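Local coordinates for protein delta-aminolevulinic acid dehydratase (Toxoplasma gondii ME49, PDB 3OBK) that catalyses, as a porphobilinogen synthase, the condensation of two 5-aminolevulinic acid molecules to porphobilinogen, an early step of tetrapyrrole biosynthesis, at residues P268-R280 with E316-A328. Numbering follows the deposited sequence.
Sequences PGLPYLDVLAKIR and EVLKSFRRAGADA
The Phe321 ring lies against the 268-280 segment and is met there from several directions. Leu270 lays CD2 over one face, 4.1 Å above the ring plane and offset toward the rim. Gly269 meets the ring edge in plane, its CA 3.4 Å from Phe321 CE1. Leu270 CD1 goes on to the two methyls of Val317. Leu273 is a knob in a hole made by Ser320, Phe321, Arg323 and Ala324; its CD2 lies 3.7 Å from Phe321 CD1. With CG anti to the backbone N (chi1 -179°), Leu276 brings CD2 to Ala324 CB (3.8 Å) and the Phe321 carbonyl.

The two backbones are nearest at Ala277 and Ala324, whose CA atoms are 5.1 Å apart; here Ala277 CA gives a CA-H...O contact to Ala324 O (3.2 Å). Gly325 then ends helix 310-324 in a Schellman motif. Arg280, bent at chi2 and chi3, reaches past this turn. Its NE makes a weak bond to Gly325 O near the guanidinium plane, and NH2 makes a salt bridge with Asp327 OD1 (3.3 Å) whose hydrogen bond is weak and bent. Asp327 OD2 accepts a hydrogen bond from Met287 N and forms a salt bridge with Arg247 of a neighbouring subunit.

Helices 273-282 and 310-324 thus pack side by side on the TIM barrel, their segments 35° from parallel. Leu276 and Phe321 both rest on Ala289 of strand 287-291, which runs between strands 263-267 and 328-331.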
ATOM      1  N   PRO A 268      -0.632   1.405 -28.847  1.00  9.93           N
ATOM      2  CA  PRO A 268      -1.881   0.782 -29.303  1.00  9.72           C
ATOM      3  C   PRO A 268      -2.793   0.249 -28.201  1.00  9.39           C
ATOM      4  O   PRO A 268      -2.615   0.577 -27.052  1.00  9.24           O
ATOM      5  CB  PRO A 268      -1.395  -0.350 -30.216  1.00 10.20           C
ATOM      6  CG  PRO A 268      -0.008   0.080 -30.637  1.00  9.61           C
ATOM      7  CD  PRO A 268       0.547   0.800 -29.475  1.00  9.33           C
ATOM      8  N   GLY A 269      -3.776  -0.564 -28.580  1.00  9.67           N
ATOM      9  CA  GLY A 269      -4.925  -0.844 -27.721  1.00  9.61           C
ATOM     10  C   GLY A 269      -4.889  -2.163 -26.985  1.00  9.67           C
ATOM     11  O   GLY A 269      -4.302  -2.262 -25.921  1.00 10.21           O
ATOM     12  N   LEU A 270      -5.511  -3.179 -27.565  1.00  9.86           N
ATOM     13  CA  LEU A 270      -5.626  -4.478 -26.925  1.00 10.27           C
ATOM     14  C   LEU A 270      -4.280  -5.028 -26.464  1.00 10.05           C
ATOM     15  O   LEU A 270      -4.165  -5.524 -25.350  1.00 10.62           O
ATOM     16  CB  LEU A 270      -6.310  -5.495 -27.850  1.00 10.32           C
ATOM     17  CG  LEU A 270      -7.806  -5.321 -28.012  1.00 11.57           C
ATOM     18  CD1 LEU A 270      -8.347  -6.462 -28.866  1.00 11.64           C
ATOM     19  CD2 LEU A 270      -8.505  -5.259 -26.658  1.00 10.89           C
ATOM     20  N   PRO A 271      -3.251  -4.940 -27.302  1.00  9.44           N
ATOM     21  CA  PRO A 271      -1.990  -5.446 -26.782  1.00  9.39           C
ATOM     22  C   PRO A 271      -1.338  -4.600 -25.699  1.00  8.54           C
ATOM     23  O   PRO A 271      -0.234  -4.912 -25.323  1.00  8.59           O
ATOM     24  CB  PRO A 271      -1.077  -5.507 -28.016  1.00  9.21           C
ATOM     25  CG  PRO A 271      -1.944  -5.258 -29.193  1.00  9.69           C
ATOM     26  CD  PRO A 271      -3.147  -4.517 -28.703  1.00  9.99           C
ATOM     27  N   TYR A 272      -1.974  -3.541 -25.215  1.00  8.44           N
ATOM     28  CA  TYR A 272      -1.367  -2.711 -24.153  1.00  8.39           C
ATOM     29  C   TYR A 272      -2.297  -2.492 -22.949  1.00  8.40           C
ATOM     30  O   TYR A 272      -2.126  -1.553 -22.161  1.00  8.36           O
ATOM     31  CB  TYR A 272      -0.838  -1.414 -24.775  1.00  8.29           C
ATOM     32  CG  TYR A 272       0.297  -1.713 -25.729  1.00  8.74           C
ATOM     33  CD1 TYR A 272       1.603  -1.817 -25.274  1.00  9.01           C
ATOM     34  CD2 TYR A 272       0.051  -1.984 -27.082  1.00 10.48           C
ATOM     35  CE1 TYR A 272       2.657  -2.126 -26.140  1.00  9.11           C
ATOM     36  CE2 TYR A 272       1.103  -2.316 -27.968  1.00  9.33           C
ATOM     37  CZ  TYR A 272       2.402  -2.396 -27.479  1.00  9.41           C
ATOM     38  OH  TYR A 272       3.441  -2.742 -28.314  1.00  8.55           O
ATOM     39  N   LEU A 273      -3.272  -3.396 -22.786  1.00  8.93           N
ATOM     40  CA  LEU A 273      -4.278  -3.252 -21.730  1.00  9.01           C
ATOM     41  C   LEU A 273      -3.611  -3.277 -20.371  1.00  9.04           C
ATOM     42  O   LEU A 273      -4.077  -2.643 -19.452  1.00  9.95           O
ATOM     43  CB  LEU A 273      -5.393  -4.301 -21.837  1.00  9.26           C
ATOM     44  CG  LEU A 273      -6.333  -4.327 -23.092  1.00  9.28           C
ATOM     45  CD1 LEU A 273      -7.404  -5.423 -22.986  1.00  8.88           C
ATOM     46  CD2 LEU A 273      -6.957  -2.955 -23.360  1.00  8.55           C
ATOM     47  N   ASP A 274      -2.487  -3.965 -20.252  1.00  9.31           N
ATOM     48  CA  ASP A 274      -1.716  -3.933 -18.991  1.00  9.40           C
ATOM     49  C   ASP A 274      -1.196  -2.539 -18.661  1.00  9.19           C
ATOM     50  O   ASP A 274      -1.185  -2.147 -17.492  1.00 10.71           O
ATOM     51  CB  ASP A 274      -0.539  -4.928 -18.978  1.00  8.83           C
ATOM     52  CG  ASP A 274       0.443  -4.664 -20.065  1.00  8.77           C
ATOM     53  OD1 ASP A 274      -0.033  -4.531 -21.216  1.00 10.53           O
ATOM     54  OD2 ASP A 274       1.670  -4.590 -19.808  1.00  8.81           O
ATOM     55  N   VAL A 275      -0.730  -1.818 -19.660  1.00  8.53           N
ATOM     56  CA  VAL A 275      -0.220  -0.488 -19.429  1.00  8.85           C
ATOM     57  C   VAL A 275      -1.381   0.450 -19.124  1.00  9.12           C
ATOM     58  O   VAL A 275      -1.298   1.295 -18.241  1.00  9.44           O
ATOM     59  CB  VAL A 275       0.561   0.002 -20.654  1.00  8.98           C
ATOM     60  CG1 VAL A 275       1.063   1.458 -20.456  1.00  8.45           C
ATOM     61  CG2 VAL A 275       1.701  -0.947 -20.917  1.00  8.51           C
ATOM     62  N   LEU A 276      -2.469   0.271 -19.865  1.00  9.27           N
ATOM     63  CA  LEU A 276      -3.694   1.015 -19.649  1.00  9.14           C
ATOM     64  C   LEU A 276      -4.147   0.866 -18.210  1.00  9.66           C
ATOM     65  O   LEU A 276      -4.399   1.867 -17.553  1.00 10.71           O
ATOM     66  CB  LEU A 276      -4.791   0.535 -20.616  1.00  8.50           C
ATOM     67  CG  LEU A 276      -6.147   1.209 -20.564  1.00  8.46           C
ATOM     68  CD1 LEU A 276      -6.074   2.681 -20.942  1.00  8.74           C
ATOM     69  CD2 LEU A 276      -7.120   0.486 -21.495  1.00  9.55           C
ATOM     70  N   ALA A 277      -4.245  -0.368 -17.711  1.00 10.12           N
ATOM     71  CA  ALA A 277      -4.719  -0.602 -16.334  1.00 10.10           C
ATOM     72  C   ALA A 277      -3.771  -0.011 -15.321  1.00 10.20           C
ATOM     73  O   ALA A 277      -4.201   0.525 -14.312  1.00  9.54           O
ATOM     74  CB  ALA A 277      -4.925  -2.057 -16.044  1.00  9.52           C
ATOM     75  N   LYS A 278      -2.477  -0.105 -15.578  1.00 11.10           N
ATOM     76  CA  LYS A 278      -1.515   0.347 -14.574  1.00 11.90           C
ATOM     77  C   LYS A 278      -1.581   1.861 -14.442  1.00 11.54           C
ATOM     78  O   LYS A 278      -1.637   2.375 -13.333  1.00 10.75           O
ATOM     79  CB  LYS A 278      -0.114  -0.134 -14.889  1.00 12.17           C
ATOM     80  CG  LYS A 278       0.943   0.338 -13.893  1.00 16.63           C
ATOM     81  CD  LYS A 278       0.569   0.096 -12.390  1.00 21.46           C
ATOM     82  CE  LYS A 278       1.264  -1.136 -11.783  1.00 24.59           C
ATOM     83  NZ  LYS A 278       0.450  -1.708 -10.631  1.00 28.17           N
ATOM     84  N   ILE A 279      -1.639   2.560 -15.578  1.00 12.05           N
ATOM     85  CA  ILE A 279      -1.729   4.012 -15.579  1.00 12.82           C
ATOM     86  C   ILE A 279      -3.063   4.463 -15.022  1.00 13.94           C
ATOM     87  O   ILE A 279      -3.137   5.445 -14.319  1.00 14.52           O
ATOM     88  CB  ILE A 279      -1.477   4.631 -16.977  1.00 12.36           C
ATOM     89  CG1 ILE A 279      -0.078   4.235 -17.475  1.00 13.32           C
ATOM     90  CG2 ILE A 279      -1.596   6.158 -16.914  1.00 10.01           C
ATOM     91  CD1 ILE A 279       1.077   4.400 -16.432  1.00  9.23           C
ATOM     92  N   ARG A 280      -4.123   3.724 -15.299  1.00 15.78           N
ATOM     93  CA  ARG A 280      -5.422   4.001 -14.661  1.00 17.07           C
ATOM     94  C   ARG A 280      -5.368   3.974 -13.148  1.00 17.81           C
ATOM     95  O   ARG A 280      -6.017   4.757 -12.499  1.00 18.04           O
ATOM     96  CB  ARG A 280      -6.448   2.966 -15.111  1.00 17.65           C
ATOM     97  CG  ARG A 280      -7.836   3.143 -14.500  1.00 20.06           C
ATOM     98  CD  ARG A 280      -8.261   4.587 -14.540  1.00 23.68           C
ATOM     99  NE  ARG A 280      -9.646   4.717 -14.922  1.00 27.95           N
ATOM    100  CZ  ARG A 280     -10.663   4.892 -14.078  1.00 33.49           C
ATOM    101  NH1 ARG A 280     -10.472   4.993 -12.747  1.00 31.89           N
ATOM    102  NH2 ARG A 280     -11.892   5.010 -14.597  1.00 36.24           N
ATOM    103  N   GLU A 316     -17.122  -7.218 -27.610  1.00 10.44           N
ATOM    104  CA  GLU A 316     -16.309  -7.728 -26.483  1.00 10.35           C
ATOM    105  C   GLU A 316     -15.003  -6.913 -26.335  1.00 10.28           C
ATOM    106  O   GLU A 316     -14.553  -6.591 -25.243  1.00 10.26           O
ATOM    107  CB  GLU A 316     -16.000  -9.201 -26.706  1.00 10.62           C
ATOM    108  CG  GLU A 316     -15.021  -9.821 -25.730  1.00 10.57           C
ATOM    109  CD  GLU A 316     -14.885 -11.337 -25.888  1.00 12.32           C
ATOM    110  OE1 GLU A 316     -15.703 -11.970 -26.618  1.00 15.15           O
ATOM    111  OE2 GLU A 316     -13.948 -11.914 -25.292  1.00 10.91           O
ATOM    112  N   VAL A 317     -14.408  -6.577 -27.470  1.00 10.10           N
ATOM    113  CA  VAL A 317     -13.218  -5.781 -27.506  1.00  9.69           C
ATOM    114  C   VAL A 317     -13.488  -4.469 -26.800  1.00  9.39           C
ATOM    115  O   VAL A 317     -12.762  -4.083 -25.910  1.00  9.19           O
ATOM    116  CB  VAL A 317     -12.773  -5.563 -28.977  1.00 10.10           C
ATOM    117  CG1 VAL A 317     -11.799  -4.371 -29.103  1.00 11.06           C
ATOM    118  CG2 VAL A 317     -12.162  -6.847 -29.519  1.00  9.67           C
ATOM    119  N   LEU A 318     -14.564  -3.797 -27.163  1.00  9.52           N
ATOM    120  CA  LEU A 318     -14.885  -2.499 -26.533  1.00  9.28           C
ATOM    121  C   LEU A 318     -15.142  -2.623 -25.014  1.00  9.31           C
ATOM    122  O   LEU A 318     -14.693  -1.793 -24.229  1.00  9.15           O
ATOM    123  CB  LEU A 318     -16.064  -1.843 -27.239  1.00  9.39           C
ATOM    124  CG  LEU A 318     -15.907  -1.553 -28.736  1.00  9.39           C
ATOM    125  CD1 LEU A 318     -17.151  -0.912 -29.280  1.00  9.55           C
ATOM    126  CD2 LEU A 318     -14.689  -0.664 -29.000  1.00  9.78           C
ATOM    127  N   LYS A 319     -15.834  -3.682 -24.614  1.00  9.54           N
ATOM    128  CA  LYS A 319     -16.011  -3.982 -23.207  1.00  9.61           C
ATOM    129  C   LYS A 319     -14.671  -4.214 -22.529  1.00  9.55           C
ATOM    130  O   LYS A 319     -14.465  -3.748 -21.417  1.00  9.52           O
ATOM    131  CB  LYS A 319     -16.916  -5.207 -23.005  1.00  9.94           C
ATOM    132  CG  LYS A 319     -17.292  -5.514 -21.589  1.00 10.07           C
ATOM    133  CD  LYS A 319     -17.996  -4.357 -20.906  1.00 10.01           C
ATOM    134  CE  LYS A 319     -19.360  -4.064 -21.464  1.00 10.53           C
ATOM    135  NZ  LYS A 319     -20.372  -5.157 -21.173  1.00 10.58           N
ATOM    136  N   SER A 320     -13.760  -4.904 -23.207  1.00  9.72           N
ATOM    137  CA  SER A 320     -12.418  -5.118 -22.663  1.00 10.12           C
ATOM    138  C   SER A 320     -11.605  -3.823 -22.417  1.00  9.47           C
ATOM    139  O   SER A 320     -11.008  -3.688 -21.384  1.00  9.21           O
ATOM    140  CB  SER A 320     -11.639  -6.111 -23.539  1.00 10.32           C
ATOM    141  OG  SER A 320     -12.181  -7.429 -23.375  1.00  9.64           O
ATOM    142  N   PHE A 321     -11.617  -2.871 -23.339  1.00  9.65           N
ATOM    143  CA  PHE A 321     -10.934  -1.576 -23.123  1.00 10.18           C
ATOM    144  C   PHE A 321     -11.453  -0.850 -21.889  1.00 10.98           C
ATOM    145  O   PHE A 321     -10.728  -0.158 -21.150  1.00 11.25           O
ATOM    146  CB  PHE A 321     -11.192  -0.634 -24.288  1.00  9.86           C
ATOM    147  CG  PHE A 321     -10.281  -0.829 -25.410  1.00  9.92           C
ATOM    148  CD1 PHE A 321      -8.936  -0.505 -25.281  1.00  9.73           C
ATOM    149  CD2 PHE A 321     -10.744  -1.313 -26.618  1.00  9.68           C
ATOM    150  CE1 PHE A 321      -8.083  -0.706 -26.343  1.00  9.17           C
ATOM    151  CE2 PHE A 321      -9.898  -1.480 -27.661  1.00  9.01           C
ATOM    152  CZ  PHE A 321      -8.584  -1.195 -27.532  1.00  8.49           C
ATOM    153  N   ARG A 322     -12.744  -1.014 -21.695  1.00 11.36           N
ATOM    154  CA  ARG A 322     -13.438  -0.345 -20.657  1.00 11.74           C
ATOM    155  C   ARG A 322     -13.122  -0.997 -19.305  1.00 10.73           C
ATOM    156  O   ARG A 322     -12.787  -0.301 -18.365  1.00 11.04           O
ATOM    157  CB  ARG A 322     -14.903  -0.381 -21.032  1.00 12.86           C
ATOM    158  CG  ARG A 322     -15.695   0.683 -20.437  1.00 16.30           C
ATOM    159  CD  ARG A 322     -15.998   1.937 -21.290  1.00 17.20           C
ATOM    160  NE  ARG A 322     -16.965   2.589 -20.392  1.00 20.55           N
ATOM    161  CZ  ARG A 322     -16.783   3.670 -19.644  1.00 20.23           C
ATOM    162  NH1 ARG A 322     -17.737   4.051 -18.808  1.00 21.37           N
ATOM    163  NH2 ARG A 322     -15.726   4.425 -19.765  1.00 21.21           N
ATOM    164  N   ARG A 323     -13.170  -2.323 -19.220  1.00  9.70           N
ATOM    165  CA  ARG A 323     -12.801  -3.038 -18.001  1.00  9.22           C
ATOM    166  C   ARG A 323     -11.337  -2.728 -17.593  1.00  9.07           C
ATOM    167  O   ARG A 323     -11.047  -2.472 -16.433  1.00  9.10           O
ATOM    168  CB  ARG A 323     -12.963  -4.532 -18.202  1.00  9.42           C
ATOM    169  CG  ARG A 323     -12.569  -5.398 -17.005  1.00  9.56           C
ATOM    170  CD  ARG A 323     -12.233  -6.867 -17.373  1.00  9.73           C
ATOM    171  NE  ARG A 323     -11.198  -6.874 -18.387  1.00 10.57           N
ATOM    172  CZ  ARG A 323     -11.291  -7.331 -19.638  1.00 10.58           C
ATOM    173  NH1 ARG A 323     -12.366  -7.959 -20.089  1.00 10.73           N
ATOM    174  NH2 ARG A 323     -10.249  -7.185 -20.441  1.00  9.95           N
ATOM    175  N   ALA A 324     -10.449  -2.729 -18.587  1.00  8.94           N
ATOM    176  CA  ALA A 324      -9.044  -2.421 -18.438  1.00  8.82           C
ATOM    177  C   ALA A 324      -8.768  -0.997 -17.944  1.00  8.82           C
ATOM    178  O   ALA A 324      -7.702  -0.735 -17.422  1.00 10.32           O
ATOM    179  CB  ALA A 324      -8.353  -2.659 -19.743  1.00  8.73           C
ATOM    180  N   GLY A 325      -9.709  -0.076 -18.106  1.00  9.21           N
ATOM    181  CA  GLY A 325      -9.621   1.263 -17.486  1.00  8.68           C
ATOM    182  C   GLY A 325      -9.782   2.419 -18.462  1.00  8.59           C
ATOM    183  O   GLY A 325      -9.474   3.527 -18.131  1.00  8.58           O
ATOM    184  N   ALA A 326     -10.243   2.171 -19.675  1.00  8.55           N
ATOM    185  CA  ALA A 326     -10.450   3.274 -20.627  1.00  8.98           C
ATOM    186  C   ALA A 326     -11.746   3.998 -20.298  1.00  9.66           C
ATOM    187  O   ALA A 326     -12.823   3.398 -20.288  1.00  9.62           O
ATOM    188  CB  ALA A 326     -10.520   2.789 -22.041  1.00  8.46           C
ATOM    189  N   ASP A 327     -11.637   5.289 -20.041  1.00  9.45           N
ATOM    190  CA  ASP A 327     -12.809   6.109 -20.031  1.00  9.78           C
ATOM    191  C   ASP A 327     -13.347   6.254 -21.448  1.00  9.29           C
ATOM    192  O   ASP A 327     -14.542   6.124 -21.666  1.00  9.94           O
ATOM    193  CB  ASP A 327     -12.482   7.453 -19.419  1.00 10.31           C
ATOM    194  CG  ASP A 327     -12.055   7.320 -17.988  1.00 11.12           C
ATOM    195  OD1 ASP A 327     -12.874   6.844 -17.173  1.00 11.78           O
ATOM    196  OD2 ASP A 327     -10.896   7.666 -17.688  1.00 11.70           O
ATOM    197  N   ALA A 328     -12.477   6.493 -22.413  1.00  8.99           N
ATOM    198  CA  ALA A 328     -12.910   6.630 -23.820  1.00  9.10           C
ATOM    199  C   ALA A 328     -12.036   5.729 -24.643  1.00  9.20           C
ATOM    200  O   ALA A 328     -10.895   5.476 -24.253  1.00  9.57           O
ATOM    201  CB  ALA A 328     -12.765   8.058 -24.292  1.00  8.64           C
TER